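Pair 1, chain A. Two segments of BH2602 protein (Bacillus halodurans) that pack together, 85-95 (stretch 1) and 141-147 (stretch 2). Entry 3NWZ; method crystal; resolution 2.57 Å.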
# COMPACT_ATOMS: atom_id res chain seq x y z
N ILE A 85 -1.62 0.96 -16.50
CA ILE A 85 -0.38 1.39 -17.16
C ILE A 85 0.36 2.34 -16.21
O ILE A 85 1.58 2.37 -16.18
CB ILE A 85 -0.67 2.11 -18.50
CG1 ILE A 85 -1.30 1.15 -19.50
CG2 ILE A 85 0.62 2.66 -19.08
CD1 ILE A 85 -0.37 0.05 -19.99
N THR A 86 -0.39 3.10 -15.41
CA THR A 86 0.24 4.01 -14.47
C THR A 86 1.06 3.20 -13.47
O THR A 86 2.25 3.49 -13.24
CB THR A 86 -0.79 4.83 -13.69
OG1 THR A 86 -1.65 5.53 -14.60
CG2 THR A 86 -0.06 5.85 -12.81
N ALA A 87 0.42 2.19 -12.88
CA ALA A 87 1.07 1.32 -11.90
C ALA A 87 2.27 0.65 -12.52
O ALA A 87 3.38 0.72 -11.99
CB ALA A 87 0.11 0.28 -11.43
N THR A 88 2.06 0.02 -13.65
CA THR A 88 3.12 -0.68 -14.35
C THR A 88 4.31 0.22 -14.68
O THR A 88 5.43 -0.25 -14.77
CB THR A 88 2.56 -1.31 -15.64
OG1 THR A 88 1.60 -2.30 -15.26
CG2 THR A 88 3.66 -1.96 -16.45
N LEU A 89 4.06 1.51 -14.85
CA LEU A 89 5.12 2.49 -15.15
C LEU A 89 5.93 2.76 -13.90
O LEU A 89 7.15 2.65 -13.91
CB LEU A 89 4.52 3.82 -15.63
CG LEU A 89 5.48 4.92 -16.09
CD1 LEU A 89 6.26 4.45 -17.32
CD2 LEU A 89 4.67 6.17 -16.43
N LEU A 90 5.24 3.10 -12.81
CA LEU A 90 5.92 3.37 -11.54
C LEU A 90 6.80 2.17 -11.22
O LEU A 90 7.97 2.31 -10.91
CB LEU A 90 4.89 3.58 -10.42
CG LEU A 90 4.92 4.92 -9.68
CD1 LEU A 90 3.92 4.89 -8.56
CD2 LEU A 90 6.33 5.18 -9.13
N ASP A 91 6.20 0.98 -11.31
CA ASP A 91 6.91 -0.27 -11.05
C ASP A 91 8.16 -0.36 -11.94
O ASP A 91 9.25 -0.72 -11.48
CB ASP A 91 5.97 -1.45 -11.35
CG ASP A 91 6.66 -2.81 -11.21
OD1 ASP A 91 7.09 -3.16 -10.09
OD2 ASP A 91 6.75 -3.53 -12.23
N THR A 92 8.00 -0.02 -13.21
CA THR A 92 9.11 -0.09 -14.15
C THR A 92 10.22 0.87 -13.72
O THR A 92 11.40 0.50 -13.71
CB THR A 92 8.64 0.23 -15.58
OG1 THR A 92 7.58 -0.66 -15.93
CG2 THR A 92 9.74 0.01 -16.55
N ALA A 93 9.84 2.09 -13.36
CA ALA A 93 10.80 3.08 -12.90
C ALA A 93 11.53 2.55 -11.65
O ALA A 93 12.76 2.45 -11.62
CB ALA A 93 10.08 4.40 -12.59
N MSE A 94 10.75 2.18 -10.63
CA MSE A 94 11.32 1.69 -9.39
C MSE A 94 12.20 0.47 -9.58
O MSE A 94 13.16 0.24 -8.81
CB MSE A 94 10.21 1.36 -8.42
CG MSE A 94 9.22 2.47 -8.27
SE MSE A 94 7.81 1.98 -7.09
CE MSE A 94 8.18 3.20 -5.65
N GLY A 95 11.88 -0.31 -10.61
CA GLY A 95 12.67 -1.49 -10.88
C GLY A 95 14.03 -1.12 -11.41
O GLY A 95 15.06 -1.42 -10.81
N VAL A 141 13.76 -0.79 -0.50
CA VAL A 141 12.58 0.04 -0.45
C VAL A 141 12.85 1.26 -1.31
O VAL A 141 13.88 1.93 -1.15
CB VAL A 141 12.30 0.45 1.00
CG1 VAL A 141 11.11 1.40 1.07
CG2 VAL A 141 12.06 -0.81 1.83
N VAL A 142 11.93 1.53 -2.24
CA VAL A 142 12.05 2.64 -3.17
C VAL A 142 10.73 3.39 -3.17
O VAL A 142 9.73 2.89 -2.67
CB VAL A 142 12.37 2.13 -4.60
CG1 VAL A 142 11.38 1.04 -5.00
CG2 VAL A 142 12.30 3.28 -5.61
N GLU A 143 10.73 4.61 -3.72
CA GLU A 143 9.54 5.44 -3.76
C GLU A 143 9.49 6.16 -5.09
O GLU A 143 10.53 6.42 -5.69
CB GLU A 143 9.58 6.46 -2.63
CG GLU A 143 10.49 7.67 -2.93
CD GLU A 143 10.59 8.63 -1.76
OE1 GLU A 143 9.55 9.19 -1.35
OE2 GLU A 143 11.72 8.82 -1.26
N GLY A 144 8.29 6.51 -5.55
CA GLY A 144 8.19 7.21 -6.82
C GLY A 144 6.93 8.02 -7.06
O GLY A 144 5.97 7.94 -6.31
N LYS A 145 6.93 8.81 -8.13
CA LYS A 145 5.80 9.64 -8.50
C LYS A 145 5.64 9.64 -10.00
O LYS A 145 6.61 9.45 -10.76
CB LYS A 145 6.00 11.08 -8.02
CG LYS A 145 5.64 11.30 -6.57
CD LYS A 145 5.81 12.75 -6.17
CE LYS A 145 5.40 12.97 -4.72
NZ LYS A 145 6.22 12.13 -3.80
N VAL A 146 4.40 9.83 -10.43
CA VAL A 146 4.08 9.87 -11.85
C VAL A 146 3.54 11.29 -12.12
O VAL A 146 2.69 11.78 -11.39
CB VAL A 146 3.01 8.80 -12.22
CG1 VAL A 146 2.71 8.86 -13.69
CG2 VAL A 146 3.50 7.42 -11.85
N TYR A 147 4.05 11.92 -13.18
CA TYR A 147 3.66 13.28 -13.56
C TYR A 147 3.13 13.41 -14.99
O TYR A 147 3.51 12.65 -15.88
CB TYR A 147 4.86 14.23 -13.42
CG TYR A 147 5.49 14.26 -12.04
CD1 TYR A 147 6.77 13.79 -11.82
CD2 TYR A 147 4.79 14.76 -10.96
CE1 TYR A 147 7.35 13.83 -10.56
CE2 TYR A 147 5.35 14.81 -9.69
CZ TYR A 147 6.63 14.34 -9.50
OH TYR A 147 7.18 14.40 -8.23

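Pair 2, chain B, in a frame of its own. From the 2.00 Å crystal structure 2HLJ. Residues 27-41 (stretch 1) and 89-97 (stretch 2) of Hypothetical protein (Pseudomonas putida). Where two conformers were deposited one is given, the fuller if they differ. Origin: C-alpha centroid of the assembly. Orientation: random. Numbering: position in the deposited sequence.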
# COMPACT_ATOMS: atom_id res chain seq x y z
N PHE B 27 3.51 -5.83 3.15
CA PHE B 27 3.11 -7.22 3.01
C PHE B 27 1.64 -7.41 3.38
O PHE B 27 1.02 -8.38 2.94
CB PHE B 27 4.05 -8.17 3.75
CG PHE B 27 5.42 -8.29 3.11
CD1 PHE B 27 5.54 -8.70 1.80
CD2 PHE B 27 6.57 -7.97 3.81
CE1 PHE B 27 6.79 -8.78 1.20
CE2 PHE B 27 7.81 -8.03 3.22
CZ PHE B 27 7.92 -8.44 1.91
N TYR B 28 1.05 -6.48 4.14
CA TYR B 28 -0.44 -6.48 4.25
C TYR B 28 -1.00 -6.23 2.85
O TYR B 28 -1.89 -6.95 2.40
CB TYR B 28 -0.96 -5.37 5.13
CG TYR B 28 -0.73 -5.38 6.62
CD1 TYR B 28 0.49 -5.05 7.16
CD2 TYR B 28 -1.80 -5.59 7.51
CE1 TYR B 28 0.67 -5.00 8.52
CE2 TYR B 28 -1.64 -5.53 8.88
CZ TYR B 28 -0.38 -5.22 9.38
OH TYR B 28 -0.16 -5.14 10.75
N LEU B 29 -0.44 -5.24 2.15
CA LEU B 29 -0.84 -4.95 0.76
C LEU B 29 -0.53 -6.07 -0.22
O LEU B 29 -1.30 -6.29 -1.14
CB LEU B 29 -0.27 -3.61 0.27
CG LEU B 29 -1.01 -2.93 -0.89
CD1 LEU B 29 -2.41 -2.40 -0.50
CD2 LEU B 29 -0.16 -1.74 -1.44
N LEU B 30 0.57 -6.81 -0.04
CA LEU B 30 0.83 -7.99 -0.85
C LEU B 30 -0.25 -9.06 -0.72
O LEU B 30 -0.70 -9.64 -1.73
CB LEU B 30 2.22 -8.60 -0.54
CG LEU B 30 2.59 -9.75 -1.46
CD1 LEU B 30 2.61 -9.32 -2.92
CD2 LEU B 30 3.93 -10.41 -1.07
N ILE B 31 -0.65 -9.35 0.52
CA ILE B 31 -1.73 -10.30 0.79
C ILE B 31 -3.00 -9.84 0.11
O ILE B 31 -3.68 -10.61 -0.56
CB ILE B 31 -1.98 -10.45 2.32
CG1 ILE B 31 -0.79 -11.10 3.01
CG2 ILE B 31 -3.29 -11.17 2.61
CD1 ILE B 31 -0.77 -10.83 4.49
N PHE B 32 -3.33 -8.56 0.22
CA PHE B 32 -4.46 -8.04 -0.55
C PHE B 32 -4.31 -8.14 -2.09
O PHE B 32 -5.30 -8.40 -2.79
CB PHE B 32 -4.80 -6.59 -0.15
CG PHE B 32 -5.26 -6.40 1.28
CD1 PHE B 32 -6.00 -7.36 1.96
CD2 PHE B 32 -5.06 -5.16 1.90
CE1 PHE B 32 -6.46 -7.12 3.24
CE2 PHE B 32 -5.45 -4.95 3.19
CZ PHE B 32 -6.19 -5.91 3.86
N SER B 33 -3.10 -7.97 -2.62
CA SER B 33 -2.83 -8.10 -4.08
C SER B 33 -3.14 -9.51 -4.57
O SER B 33 -3.72 -9.71 -5.63
CB SER B 33 -1.36 -7.77 -4.43
OG SER B 33 -1.17 -7.38 -5.80
N TYR B 34 -2.69 -10.48 -3.80
CA TYR B 34 -2.97 -11.87 -4.08
C TYR B 34 -4.47 -12.12 -4.01
O TYR B 34 -4.99 -12.86 -4.80
CB TYR B 34 -2.26 -12.78 -3.11
CG TYR B 34 -0.75 -12.83 -3.21
CD1 TYR B 34 -0.08 -12.58 -4.42
CD2 TYR B 34 0.01 -13.19 -2.12
CE1 TYR B 34 1.31 -12.64 -4.49
CE2 TYR B 34 1.38 -13.28 -2.19
CZ TYR B 34 2.04 -13.00 -3.37
OH TYR B 34 3.42 -13.09 -3.42
N ALA B 35 -5.14 -11.46 -3.08
CA ALA B 35 -6.60 -11.54 -2.98
C ALA B 35 -7.28 -11.00 -4.24
O ALA B 35 -8.27 -11.58 -4.71
CB ALA B 35 -7.10 -10.78 -1.76
N THR B 36 -6.79 -9.86 -4.75
CA THR B 36 -7.29 -9.28 -6.02
C THR B 36 -7.09 -10.27 -7.16
O THR B 36 -8.00 -10.51 -7.96
CB THR B 36 -6.56 -7.97 -6.35
OG1 THR B 36 -6.80 -6.99 -5.33
CG2 THR B 36 -7.01 -7.41 -7.71
N ASP B 37 -5.93 -10.92 -7.21
CA ASP B 37 -5.69 -11.92 -8.25
C ASP B 37 -6.69 -13.11 -8.18
O ASP B 37 -7.24 -13.58 -9.19
CB ASP B 37 -4.26 -12.45 -8.20
CG ASP B 37 -3.21 -11.37 -8.46
OD1 ASP B 37 -3.53 -10.23 -8.85
OD2 ASP B 37 -2.02 -11.67 -8.24
N ALA B 38 -6.90 -13.62 -6.99
CA ALA B 38 -7.86 -14.68 -6.75
C ALA B 38 -9.29 -14.26 -7.08
O ALA B 38 -10.07 -15.07 -7.55
CB ALA B 38 -7.77 -15.13 -5.28
N LEU B 39 -9.65 -13.01 -6.83
CA LEU B 39 -10.96 -12.52 -7.23
C LEU B 39 -11.11 -12.58 -8.77
O LEU B 39 -12.17 -12.94 -9.28
CB LEU B 39 -11.16 -11.10 -6.74
CG LEU B 39 -12.55 -10.52 -7.01
CD1 LEU B 39 -13.67 -11.30 -6.31
CD2 LEU B 39 -12.58 -9.06 -6.66
N MSE B 40 -10.05 -12.24 -9.49
CA MSE B 40 -10.09 -12.30 -10.94
C MSE B 40 -10.15 -13.74 -11.44
O MSE B 40 -10.89 -14.03 -12.39
CB MSE B 40 -8.92 -11.52 -11.58
CG MSE B 40 -8.97 -10.03 -11.36
SE MSE B 40 -10.73 -9.25 -11.63
CE MSE B 40 -11.17 -8.73 -9.82
N ASP B 41 -9.44 -14.66 -10.79
CA ASP B 41 -9.65 -16.10 -11.07
C ASP B 41 -11.10 -16.54 -10.86
O ASP B 41 -11.65 -17.31 -11.66
CB ASP B 41 -8.78 -17.00 -10.21
CG ASP B 41 -7.34 -16.97 -10.60
OD1 ASP B 41 -7.04 -16.67 -11.79
OD2 ASP B 41 -6.50 -17.26 -9.70
N ARG B 89 -13.11 -0.02 -14.96
CA ARG B 89 -12.54 0.13 -13.62
C ARG B 89 -13.31 -0.69 -12.61
O ARG B 89 -14.49 -0.86 -12.75
CB ARG B 89 -12.52 1.61 -13.18
CG ARG B 89 -11.36 2.43 -13.79
CD ARG B 89 -11.65 3.93 -13.75
NE ARG B 89 -12.71 4.19 -14.69
CZ ARG B 89 -12.54 4.58 -15.95
NH1 ARG B 89 -11.33 4.87 -16.42
NH2 ARG B 89 -13.60 4.72 -16.72
N LEU B 90 -12.60 -1.24 -11.63
CA LEU B 90 -13.21 -1.96 -10.54
C LEU B 90 -12.88 -1.25 -9.22
O LEU B 90 -11.74 -0.89 -8.99
CB LEU B 90 -12.71 -3.40 -10.55
CG LEU B 90 -13.32 -4.40 -9.58
CD1 LEU B 90 -14.84 -4.51 -9.73
CD2 LEU B 90 -12.64 -5.77 -9.76
N HIS B 91 -13.90 -1.02 -8.39
CA HIS B 91 -13.73 -0.37 -7.09
C HIS B 91 -13.92 -1.46 -6.03
O HIS B 91 -15.00 -2.06 -5.94
CB HIS B 91 -14.72 0.78 -6.98
CG HIS B 91 -14.54 1.66 -5.79
ND1 HIS B 91 -15.51 2.56 -5.39
CD2 HIS B 91 -13.53 1.78 -4.90
CE1 HIS B 91 -15.08 3.21 -4.32
NE2 HIS B 91 -13.89 2.76 -4.00
N VAL B 92 -12.88 -1.77 -5.27
CA VAL B 92 -12.89 -2.90 -4.35
C VAL B 92 -12.42 -2.55 -2.94
O VAL B 92 -11.75 -1.54 -2.73
CB VAL B 92 -12.01 -4.07 -4.87
CG1 VAL B 92 -12.51 -4.50 -6.24
CG2 VAL B 92 -10.56 -3.66 -4.95
N TYR B 93 -12.80 -3.39 -1.98
CA TYR B 93 -12.48 -3.16 -0.58
C TYR B 93 -12.08 -4.49 -0.02
O TYR B 93 -12.85 -5.44 -0.12
CB TYR B 93 -13.73 -2.64 0.17
CG TYR B 93 -13.54 -2.35 1.66
CD1 TYR B 93 -13.01 -1.15 2.07
CD2 TYR B 93 -13.92 -3.25 2.63
CE1 TYR B 93 -12.84 -0.85 3.40
CE2 TYR B 93 -13.76 -2.97 3.98
CZ TYR B 93 -13.21 -1.75 4.35
OH TYR B 93 -13.08 -1.38 5.67
N HIS B 94 -10.84 -4.59 0.48
CA HIS B 94 -10.34 -5.78 1.13
C HIS B 94 -10.21 -5.51 2.62
O HIS B 94 -9.86 -4.39 3.03
CB HIS B 94 -8.93 -6.15 0.62
CG HIS B 94 -8.86 -6.55 -0.82
ND1 HIS B 94 -9.56 -7.62 -1.35
CD2 HIS B 94 -8.13 -6.04 -1.84
CE1 HIS B 94 -9.26 -7.74 -2.63
NE2 HIS B 94 -8.37 -6.82 -2.94
N SER B 95 -10.49 -6.52 3.43
CA SER B 95 -10.25 -6.46 4.86
C SER B 95 -9.50 -7.73 5.29
O SER B 95 -9.61 -8.80 4.66
CB SER B 95 -11.54 -6.22 5.65
OG SER B 95 -12.52 -7.25 5.38
N LEU B 96 -8.66 -7.59 6.30
CA LEU B 96 -7.81 -8.69 6.77
C LEU B 96 -8.30 -9.15 8.11
O LEU B 96 -8.62 -8.33 8.97
CB LEU B 96 -6.34 -8.28 6.87
CG LEU B 96 -5.31 -9.41 7.09
CD1 LEU B 96 -5.15 -10.33 5.89
CD2 LEU B 96 -3.97 -8.81 7.51
N HIS B 97 -8.31 -10.47 8.31
CA HIS B 97 -8.95 -11.08 9.48
C HIS B 97 -8.13 -12.25 10.01
O HIS B 97 -7.33 -12.86 9.27
CB HIS B 97 -10.35 -11.63 9.09
CG HIS B 97 -11.25 -10.60 8.47
ND1 HIS B 97 -12.29 -10.01 9.14
CD2 HIS B 97 -11.25 -10.07 7.22
CE1 HIS B 97 -12.88 -9.13 8.35
NE2 HIS B 97 -12.26 -9.14 7.18

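In both pairs a helix crosses a strand obliquely, nearer antiparallel than parallel: the angle between their N-to-C directions is 133° in pair 1 and 122° in pair 2. The axes approach to 8.5 Å and 9.3 Å, and 14 central residues superpose with an RMSD of 0.9 Å. On the helix, A:Thr86 through A:Ala93 match B:Tyr28 through B:Ala35; on the strand, A:Val141 through A:Tyr147 match B:His91 through B:His97. Because side chains alternate along a strand, A:Val142 and A:Val146 turn their CA-to-CB bonds toward the helix, as do their counterparts B:Val92 and B:Leu96, while A:Lys145 and its match B:Ser95 point away.

The most telling position is the middle of the strand, where A:Gly144 matches B:His94. With no side chain, the glycine leaves room for A:Leu90, whose CD2 lies 3.6 Å from A:Gly144 C, and for the selenomethionine A:Met94, whose CE comes within 3.3 Å of A:Gly144 N. A CB built on this glycine would lie 2.5 Å from A:Leu90 CD2, a clash, so the leucine occupies space that a side chain here would need. The long, flexible A:Met94 also packs its CB 3.6 Å from A:Val142 CG1 and lays its CE 3.4 Å from A:Val142 O.

In pair 2 the same site holds the most heavily covered residue of the contact. B:Phe32, the match of A:Leu90, accommodates the histidine because its flat ring can receive a neighbour on its face: B:His94 CB sits over it, 3.4 Å from B:Phe32 CD1. The two rings are nearly parallel, at 16°, but slid apart with centroids 5.5 Å from each other, so they barely overlap. B:Ala35 suits the place beside the imidazole because it is small; its CB lies 3.8 Å from B:His94 CE1, in an off-centre CH-pi contact. A:Ala93, at the matching position, touches nothing across pair 1.

The histidine also brings polarity. B:Thr36 OG1 and B:His94 NE2 are 2.9 Å apart in a hydrogen bond in which either could be the donor, while B:His94 ND1 is satisfied elsewhere in the structure. The position matching B:Thr36 is A:Gly95, which has no side chain to offer, and pair 1 has no hydrogen bond between its stretches.

At the other end of the contact, A:Val146 and B:Leu96 solve a similar apolar problem. The branched valine meets A:Leu90 CG through its CG2 at 3.6 Å, and the same CG2 lies 4.0 Å from A:Thr86 CG2; its CG1 is 4.3 Å from A:Leu89 CD2. The longer leucine meets B:Tyr28, larger than the matching A:Thr86, with B:Leu96 CD2 3.9 Å from B:Tyr28 CD2, and B:Ile31, the same size as the matching A:Leu89, with B:Leu96 CD1 3.9 Å from B:Ile31 CG2. Pair 1 thus packs aliphatic and selenomethionine side chains against two valines and the bare backbone of the glycine between them, whereas pair 2 fills the middle with aromatic rings and a hydrogen bond.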